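Local coordinates for fiber protein (Duck adenovirus 1, PDB 6ITX) that attaches the virus to host cells for entry, probably by engaging a receptor through the C-terminal head of its trimeric fiber, at residues 102-107 and 140-145; 276-281 and 287-292. All coordinates share one frame; numbering follows the deposited sequence.

Contact 1 of 2, residues 102-107 and 140-145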
ATOM      1  N   ASN A 102      -6.036 -15.986 -14.970  1.00 33.94           N
ATOM      2  CA  ASN A 102      -6.595 -14.639 -15.032  1.00 36.60           C
ATOM      3  C   ASN A 102      -7.865 -14.549 -15.871  1.00 40.73           C
ATOM      4  O   ASN A 102      -8.495 -13.488 -15.884  1.00 44.20           O
ATOM      5  CB  ASN A 102      -5.575 -13.636 -15.567  1.00 35.68           C
ATOM      6  CG  ASN A 102      -5.166 -13.913 -17.000  1.00 39.22           C
ATOM      7  OD1 ASN A 102      -5.635 -14.870 -17.613  1.00 43.24           O
ATOM      8  ND2 ASN A 102      -4.272 -13.085 -17.534  1.00 33.53           N
ATOM      9  N   LEU A 103      -8.277 -15.609 -16.555  1.00 38.40           N
ATOM     10  CA  LEU A 103      -9.480 -15.480 -17.359  1.00 42.18           C
ATOM     11  C   LEU A 103     -10.749 -15.901 -16.637  1.00 43.99           C
ATOM     12  O   LEU A 103     -11.836 -15.654 -17.165  1.00 45.27           O
ATOM     13  CB  LEU A 103      -9.355 -16.278 -18.648  1.00 43.81           C
ATOM     14  CG  LEU A 103      -8.544 -15.548 -19.715  1.00 43.03           C
ATOM     15  CD1 LEU A 103      -8.492 -16.423 -20.942  1.00 34.26           C
ATOM     16  CD2 LEU A 103      -9.111 -14.151 -20.010  1.00 37.01           C
ATOM     17  N   PHE A 104     -10.637 -16.499 -15.446  1.00 44.13           N
ATOM     18  CA  PHE A 104     -11.789 -16.961 -14.665  1.00 41.11           C
ATOM     19  C   PHE A 104     -12.799 -17.693 -15.543  1.00 41.78           C
ATOM     20  O   PHE A 104     -14.013 -17.511 -15.423  1.00 52.48           O
ATOM     21  CB  PHE A 104     -12.453 -15.803 -13.913  1.00 39.79           C
ATOM     22  CG  PHE A 104     -11.487 -14.969 -13.103  1.00 47.01           C
ATOM     23  CD1 PHE A 104     -10.841 -15.506 -11.996  1.00 39.97           C
ATOM     24  CD2 PHE A 104     -11.217 -13.647 -13.462  1.00 43.87           C
ATOM     25  CE1 PHE A 104      -9.940 -14.739 -11.254  1.00 37.64           C
ATOM     26  CE2 PHE A 104     -10.331 -12.883 -12.733  1.00 40.66           C
ATOM     27  CZ  PHE A 104      -9.685 -13.433 -11.625  1.00 39.39           C
ATOM     28  N   ASP A 105     -12.286 -18.521 -16.451  1.00 41.07           N
ATOM     29  CA  ASP A 105     -13.107 -19.361 -17.317  1.00 47.78           C
ATOM     30  C   ASP A 105     -12.877 -20.844 -17.054  1.00 45.33           C
ATOM     31  O   ASP A 105     -13.288 -21.676 -17.864  1.00 51.29           O
ATOM     32  CB  ASP A 105     -12.821 -19.043 -18.786  1.00 43.94           C
ATOM     33  CG  ASP A 105     -11.379 -19.364 -19.183  1.00 48.98           C
ATOM     34  OD1 ASP A 105     -10.592 -19.819 -18.314  1.00 47.13           O
ATOM     35  OD2 ASP A 105     -11.029 -19.171 -20.372  1.00 53.63           O
ATOM     36  N   SER A 106     -12.216 -21.187 -15.949  1.00 44.93           N
ATOM     37  CA  SER A 106     -11.765 -22.537 -15.637  1.00 33.28           C
ATOM     38  C   SER A 106     -12.402 -23.081 -14.359  1.00 38.08           C
ATOM     39  O   SER A 106     -11.856 -23.994 -13.734  1.00 39.66           O
ATOM     40  CB  SER A 106     -10.238 -22.534 -15.540  1.00 39.20           C
ATOM     41  OG  SER A 106      -9.736 -23.475 -14.599  1.00 47.78           O
ATOM     42  N   GLY A 107     -13.552 -22.545 -13.951  1.00 42.46           N
ATOM     43  CA  GLY A 107     -14.246 -23.062 -12.789  1.00 38.15           C
ATOM     44  C   GLY A 107     -13.697 -22.502 -11.493  1.00 38.41           C
ATOM     45  O   GLY A 107     -12.845 -21.610 -11.465  1.00 36.24           O
ATOM     46  N   GLN A 140      -6.398 -11.538  -6.968  1.00 27.26           N
ATOM     47  CA  GLN A 140      -7.742 -11.286  -7.474  1.00 29.54           C
ATOM     48  C   GLN A 140      -8.542 -12.563  -7.303  1.00 31.35           C
ATOM     49  O   GLN A 140      -8.113 -13.622  -7.774  1.00 30.01           O
ATOM     50  CB  GLN A 140      -7.715 -10.860  -8.947  1.00 27.98           C
ATOM     51  CG  GLN A 140      -9.085 -10.591  -9.528  1.00 30.58           C
ATOM     52  CD  GLN A 140      -9.044  -9.900 -10.885  1.00 28.92           C
ATOM     53  OE1 GLN A 140      -8.220 -10.209 -11.736  1.00 36.56           O
ATOM     54  NE2 GLN A 140      -9.948  -8.967 -11.084  1.00 26.92           N
ATOM     55  N   ILE A 141      -9.692 -12.464  -6.622  1.00 28.44           N
ATOM     56  CA  ILE A 141     -10.517 -13.615  -6.268  1.00 28.03           C
ATOM     57  C   ILE A 141     -11.915 -13.422  -6.832  1.00 34.28           C
ATOM     58  O   ILE A 141     -12.481 -12.327  -6.732  1.00 35.45           O
ATOM     59  CB  ILE A 141     -10.579 -13.817  -4.739  1.00 32.65           C
ATOM     60  CG1 ILE A 141      -9.174 -14.047  -4.191  1.00 27.59           C
ATOM     61  CG2 ILE A 141     -11.524 -14.995  -4.361  1.00 31.65           C
ATOM     62  CD1 ILE A 141      -8.574 -15.317  -4.732  1.00 32.35           C
ATOM     63  N   LYS A 142     -12.476 -14.486  -7.419  1.00 34.95           N
ATOM     64  CA  LYS A 142     -13.859 -14.491  -7.884  1.00 34.59           C
ATOM     65  C   LYS A 142     -14.596 -15.656  -7.246  1.00 35.37           C
ATOM     66  O   LYS A 142     -14.076 -16.775  -7.222  1.00 35.78           O
ATOM     67  CB  LYS A 142     -13.938 -14.609  -9.399  1.00 36.32           C
ATOM     68  CG  LYS A 142     -15.347 -14.501  -9.920  1.00 39.10           C
ATOM     69  CD  LYS A 142     -15.333 -14.376 -11.422  1.00 40.50           C
ATOM     70  CE  LYS A 142     -16.684 -14.708 -12.028  1.00 40.68           C
ATOM     71  NZ  LYS A 142     -16.554 -14.610 -13.524  1.00 46.74           N
ATOM     72  N   ALA A 143     -15.808 -15.407  -6.755  1.00 30.51           N
ATOM     73  CA  ALA A 143     -16.551 -16.452  -6.068  1.00 30.19           C
ATOM     74  C   ALA A 143     -18.030 -16.441  -6.457  1.00 34.73           C
ATOM     75  O   ALA A 143     -18.584 -15.426  -6.891  1.00 34.51           O
ATOM     76  CB  ALA A 143     -16.409 -16.308  -4.554  1.00 32.68           C
ATOM     77  N   THR A 144     -18.671 -17.602  -6.295  1.00 32.39           N
ATOM     78  CA  THR A 144     -20.109 -17.739  -6.482  1.00 32.93           C
ATOM     79  C   THR A 144     -20.739 -18.350  -5.239  1.00 30.71           C
ATOM     80  O   THR A 144     -20.120 -19.150  -4.533  1.00 33.42           O
ATOM     81  CB  THR A 144     -20.461 -18.610  -7.704  1.00 35.82           C
ATOM     82  OG1 THR A 144     -19.953 -19.937  -7.519  1.00 39.75           O
ATOM     83  CG2 THR A 144     -19.893 -18.022  -8.982  1.00 34.44           C
ATOM     84  N   ALA A 145     -21.989 -17.977  -4.983  1.00 32.90           N
ATOM     85  CA  ALA A 145     -22.694 -18.563  -3.845  1.00 31.97           C
ATOM     86  C   ALA A 145     -22.875 -20.063  -4.027  1.00 33.82           C
ATOM     87  O   ALA A 145     -22.853 -20.821  -3.041  1.00 34.23           O
ATOM     88  CB  ALA A 145     -24.044 -17.878  -3.647  1.00 29.24           C
TER
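The ring of F104 reaches from its loop onto strand 134-144, where Q140 meets its far edge and K142 puts its CB over one face. CZ of F104 comes within 3.6 Å of Q140 CG. The amide oxygen arrives close to the ring plane, with Q140 OE1 3.5 Å from F104 CZ, and the amide stands almost upright to the ring, 88° between planes. An oxygen in that place faces aromatic C-H groups, whose slight positive character should suit it. K142 touches with its hydrocarbon part alone: its CB sits 4.1 Å from F104 CD1, and CD keeps the same 4.1 Å from F104 CB. With CG anti to the backbone N (chi1 -175°) and an extended chain beyond, the lysine crosses the phenylalanine obliquely, a course that suits a long residue with a greasy stem at a partly exposed place.

Q140 and K142 are two apart on a beta strand and therefore share one face of the sheet; I141 between them turns to the other, against F161 and L163. The loop that carries F104 joins strands 95-100 and 110-114 of the largely antiparallel beta sheet of the fiber head, and the aromatic ring, packed on strand 134-144, also touches A123 of strand 118-131.

Further out, Q140 NE2 donates to T291 O on neighbouring strand 288-299 and is also hydrogen-bonded to S202 O of the second subunit, so the amide is held from two chains while its oxygen meets the ring, and I201 of that subunit packs on N102 and L103.

Contact 2 of 2, residues 276-281 and 287-292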
ATOM      1  N   THR A 276     -27.899  -8.976  -0.493  1.00 32.28           N
ATOM      2  CA  THR A 276     -28.422 -10.327  -0.503  1.00 35.76           C
ATOM      3  C   THR A 276     -27.520 -11.235   0.324  1.00 37.04           C
ATOM      4  O   THR A 276     -26.299 -11.046   0.392  1.00 39.99           O
ATOM      5  CB  THR A 276     -28.584 -10.859  -1.946  1.00 38.04           C
ATOM      6  OG1 THR A 276     -27.360 -11.405  -2.438  1.00 37.18           O
ATOM      7  CG2 THR A 276     -29.046  -9.766  -2.898  1.00 31.24           C
ATOM      8  N   ASN A 277     -28.141 -12.213   0.981  1.00 36.64           N
ATOM      9  CA  ASN A 277     -27.440 -13.172   1.838  1.00 33.64           C
ATOM     10  C   ASN A 277     -26.725 -14.180   0.952  1.00 35.47           C
ATOM     11  O   ASN A 277     -27.317 -15.172   0.518  1.00 35.59           O
ATOM     12  CB  ASN A 277     -28.427 -13.857   2.775  1.00 32.32           C
ATOM     13  CG  ASN A 277     -27.772 -14.853   3.707  1.00 34.14           C
ATOM     14  OD1 ASN A 277     -26.553 -15.001   3.727  1.00 38.41           O
ATOM     15  ND2 ASN A 277     -28.590 -15.556   4.482  1.00 34.62           N
ATOM     16  N   PHE A 278     -25.442 -13.921   0.678  1.00 32.82           N
ATOM     17  CA  PHE A 278     -24.619 -14.859  -0.081  1.00 33.48           C
ATOM     18  C   PHE A 278     -24.727 -16.297   0.432  1.00 34.96           C
ATOM     19  O   PHE A 278     -24.567 -17.244  -0.342  1.00 37.29           O
ATOM     20  CB  PHE A 278     -23.153 -14.409  -0.035  1.00 32.19           C
ATOM     21  CG  PHE A 278     -22.338 -14.785  -1.264  1.00 35.01           C
ATOM     22  CD1 PHE A 278     -22.667 -14.281  -2.521  1.00 28.68           C
ATOM     23  CD2 PHE A 278     -21.218 -15.600  -1.145  1.00 26.19           C
ATOM     24  CE1 PHE A 278     -21.904 -14.588  -3.631  1.00 29.55           C
ATOM     25  CE2 PHE A 278     -20.456 -15.920  -2.236  1.00 30.18           C
ATOM     26  CZ  PHE A 278     -20.792 -15.411  -3.496  1.00 34.69           C
ATOM     27  N   PHE A 279     -24.967 -16.495   1.720  1.00 34.25           N
ATOM     28  CA  PHE A 279     -24.939 -17.850   2.253  1.00 35.22           C
ATOM     29  C   PHE A 279     -26.309 -18.514   2.234  1.00 36.28           C
ATOM     30  O   PHE A 279     -26.413 -19.696   2.588  1.00 37.26           O
ATOM     31  CB  PHE A 279     -24.386 -17.859   3.689  1.00 34.69           C
ATOM     32  CG  PHE A 279     -23.085 -17.116   3.858  1.00 34.94           C
ATOM     33  CD1 PHE A 279     -22.170 -17.018   2.803  1.00 31.54           C
ATOM     34  CD2 PHE A 279     -22.767 -16.532   5.087  1.00 33.62           C
ATOM     35  CE1 PHE A 279     -20.973 -16.321   2.960  1.00 30.78           C
ATOM     36  CE2 PHE A 279     -21.566 -15.852   5.266  1.00 30.46           C
ATOM     37  CZ  PHE A 279     -20.667 -15.739   4.198  1.00 34.10           C
ATOM     38  N   ALA A 280     -27.354 -17.794   1.832  1.00 32.92           N
ATOM     39  CA  ALA A 280     -28.702 -18.331   1.911  1.00 31.36           C
ATOM     40  C   ALA A 280     -28.931 -19.368   0.815  1.00 35.36           C
ATOM     41  O   ALA A 280     -28.252 -19.389  -0.217  1.00 36.02           O
ATOM     42  CB  ALA A 280     -29.736 -17.211   1.813  1.00 28.71           C
ATOM     43  N   SER A 281     -29.909 -20.247   1.063  1.00 31.17           N
ATOM     44  CA  SER A 281     -30.261 -21.301   0.124  1.00 33.35           C
ATOM     45  C   SER A 281     -31.218 -20.817  -0.956  1.00 37.52           C
ATOM     46  O   SER A 281     -31.397 -21.507  -1.970  1.00 38.63           O
ATOM     47  CB  SER A 281     -30.890 -22.479   0.868  1.00 33.38           C
ATOM     48  OG  SER A 281     -32.085 -22.076   1.527  1.00 43.28           O
ATOM     49  N   THR A 287     -25.007 -16.007  -8.481  1.00 34.23           N
ATOM     50  CA  THR A 287     -24.607 -14.827  -7.735  1.00 34.56           C
ATOM     51  C   THR A 287     -23.113 -14.895  -7.444  1.00 39.52           C
ATOM     52  O   THR A 287     -22.588 -15.948  -7.055  1.00 31.65           O
ATOM     53  CB  THR A 287     -25.389 -14.730  -6.435  1.00 29.62           C
ATOM     54  OG1 THR A 287     -26.786 -14.739  -6.730  1.00 38.29           O
ATOM     55  CG2 THR A 287     -25.039 -13.459  -5.715  1.00 28.51           C
ATOM     56  N   PHE A 288     -22.430 -13.762  -7.640  1.00 38.49           N
ATOM     57  CA  PHE A 288     -20.977 -13.734  -7.618  1.00 34.09           C
ATOM     58  C   PHE A 288     -20.461 -12.448  -6.987  1.00 40.08           C
ATOM     59  O   PHE A 288     -21.146 -11.416  -6.950  1.00 39.12           O
ATOM     60  CB  PHE A 288     -20.407 -13.834  -9.017  1.00 31.34           C
ATOM     61  CG  PHE A 288     -20.470 -12.531  -9.780  1.00 32.92           C
ATOM     62  CD1 PHE A 288     -21.678 -12.051 -10.257  1.00 33.48           C
ATOM     63  CD2 PHE A 288     -19.327 -11.788 -10.013  1.00 31.44           C
ATOM     64  CE1 PHE A 288     -21.746 -10.865 -10.963  1.00 26.88           C
ATOM     65  CE2 PHE A 288     -19.398 -10.588 -10.718  1.00 35.08           C
ATOM     66  CZ  PHE A 288     -20.607 -10.135 -11.195  1.00 25.90           C
ATOM     67  N   PHE A 289     -19.225 -12.529  -6.494  1.00 36.65           N
ATOM     68  CA  PHE A 289     -18.419 -11.359  -6.201  1.00 31.82           C
ATOM     69  C   PHE A 289     -17.060 -11.543  -6.866  1.00 32.60           C
ATOM     70  O   PHE A 289     -16.637 -12.666  -7.185  1.00 28.02           O
ATOM     71  CB  PHE A 289     -18.308 -11.075  -4.680  1.00 30.63           C
ATOM     72  CG  PHE A 289     -17.424 -12.046  -3.885  1.00 30.57           C
ATOM     73  CD1 PHE A 289     -16.029 -12.002  -3.969  1.00 30.54           C
ATOM     74  CD2 PHE A 289     -17.993 -12.928  -2.981  1.00 26.04           C
ATOM     75  CE1 PHE A 289     -15.237 -12.864  -3.206  1.00 31.86           C
ATOM     76  CE2 PHE A 289     -17.210 -13.786  -2.216  1.00 26.52           C
ATOM     77  CZ  PHE A 289     -15.835 -13.758  -2.323  1.00 27.54           C
ATOM     78  N   LEU A 290     -16.403 -10.409  -7.117  1.00 31.63           N
ATOM     79  CA  LEU A 290     -15.147 -10.389  -7.863  1.00 28.15           C
ATOM     80  C   LEU A 290     -14.340  -9.195  -7.371  1.00 30.89           C
ATOM     81  O   LEU A 290     -14.714  -8.038  -7.605  1.00 33.43           O
ATOM     82  CB  LEU A 290     -15.404 -10.319  -9.368  1.00 29.40           C
ATOM     83  CG  LEU A 290     -14.226  -9.946 -10.279  1.00 28.85           C
ATOM     84  CD1 LEU A 290     -13.282 -11.117 -10.448  1.00 33.46           C
ATOM     85  CD2 LEU A 290     -14.716  -9.457 -11.616  1.00 24.27           C
ATOM     86  N   THR A 291     -13.265  -9.475  -6.651  1.00 29.44           N
ATOM     87  CA  THR A 291     -12.371  -8.417  -6.217  1.00 30.79           C
ATOM     88  C   THR A 291     -11.600  -7.864  -7.421  1.00 32.70           C
ATOM     89  O   THR A 291     -11.348  -8.587  -8.395  1.00 28.17           O
ATOM     90  CB  THR A 291     -11.380  -8.942  -5.169  1.00 26.39           C
ATOM     91  OG1 THR A 291     -10.244  -9.549  -5.820  1.00 26.89           O
ATOM     92  CG2 THR A 291     -12.053  -9.972  -4.262  1.00 26.24           C
ATOM     93  N   PRO A 292     -11.187  -6.603  -7.372  1.00 31.23           N
ATOM     94  CA  PRO A 292     -10.175  -6.152  -8.300  1.00 29.09           C
ATOM     95  C   PRO A 292      -8.900  -6.906  -7.990  1.00 32.68           C
ATOM     96  O   PRO A 292      -8.885  -7.748  -7.077  1.00 28.87           O
ATOM     97  CB  PRO A 292     -10.039  -4.654  -7.982  1.00 28.29           C
ATOM     98  CG  PRO A 292     -10.281  -4.589  -6.512  1.00 28.97           C
ATOM     99  CD  PRO A 292     -11.361  -5.650  -6.254  1.00 33.43           C
TER
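A type I beta turn from N277 to A280, in the loop between strands 262-271 and 288-299 of the fiber head, aims F278 at the start of the second strand. F278 follows the first residue of the turn, and its ring extends to T287, just before the strand, and F289 within it, whose CB atoms both point to the turn. CZ of F278 lies 3.8 Å from F289 CD2. The two rings, 5.5 Å apart at their centroids with planes at 46°, meet obliquely. A chi1 of 72° sets CG of F289 between its own backbone N and carbonyl carbon, with the CD2 and CE2 side of the ring against F278.

T287 offers both its methyl and its backbone. Its CG2 is 3.9 Å from F278 CE1, and its carbonyl O approaches the same CE1 to 3.7 Å. The threonine suits this buried place because its two branches divide the work: CG2 packs on the phenylalanine while OG1 is hydrogen-bonded to P284 O. F288 N comes to the edge of the F278 ring, near its plane.

The turn itself is built on N277. A280 N donates to N277 O at 2.9 Å, the bond that closes the turn. The asparagine amide ties the turn to a neighbouring loop, ND2 bonding G152 O and OD1 bonding S154 N. A short side-chain carbonyl can also fold back on its own backbone, and here it makes an Asx turn: F279 N reaches N277 OD1 at 3.0 Å with an N-H...O angle of 143°, approaching from above the carbonyl plane.

Overall arrangement
Contacts 1 and 2 have centres 12 Å apart and are joined edge to edge by antiparallel pairing of strands 134-144 and 288-299. A143 N lies 2.9 Å from F289 O and I141 O 3.0 Å from T291 N, both probable hydrogen bonds, so segments 140-145 and 287-292 belong to one continuous piece of sheet, with a loop packed against each strand. Both contacts also touch the second subunit, where N206 packs on Q140 and bonds L290 O, placing them near the trimer interface. The bound glutamine lies by G133, V299, G300 and A301: the same two strands lead there, but neither contact includes a pocket residue.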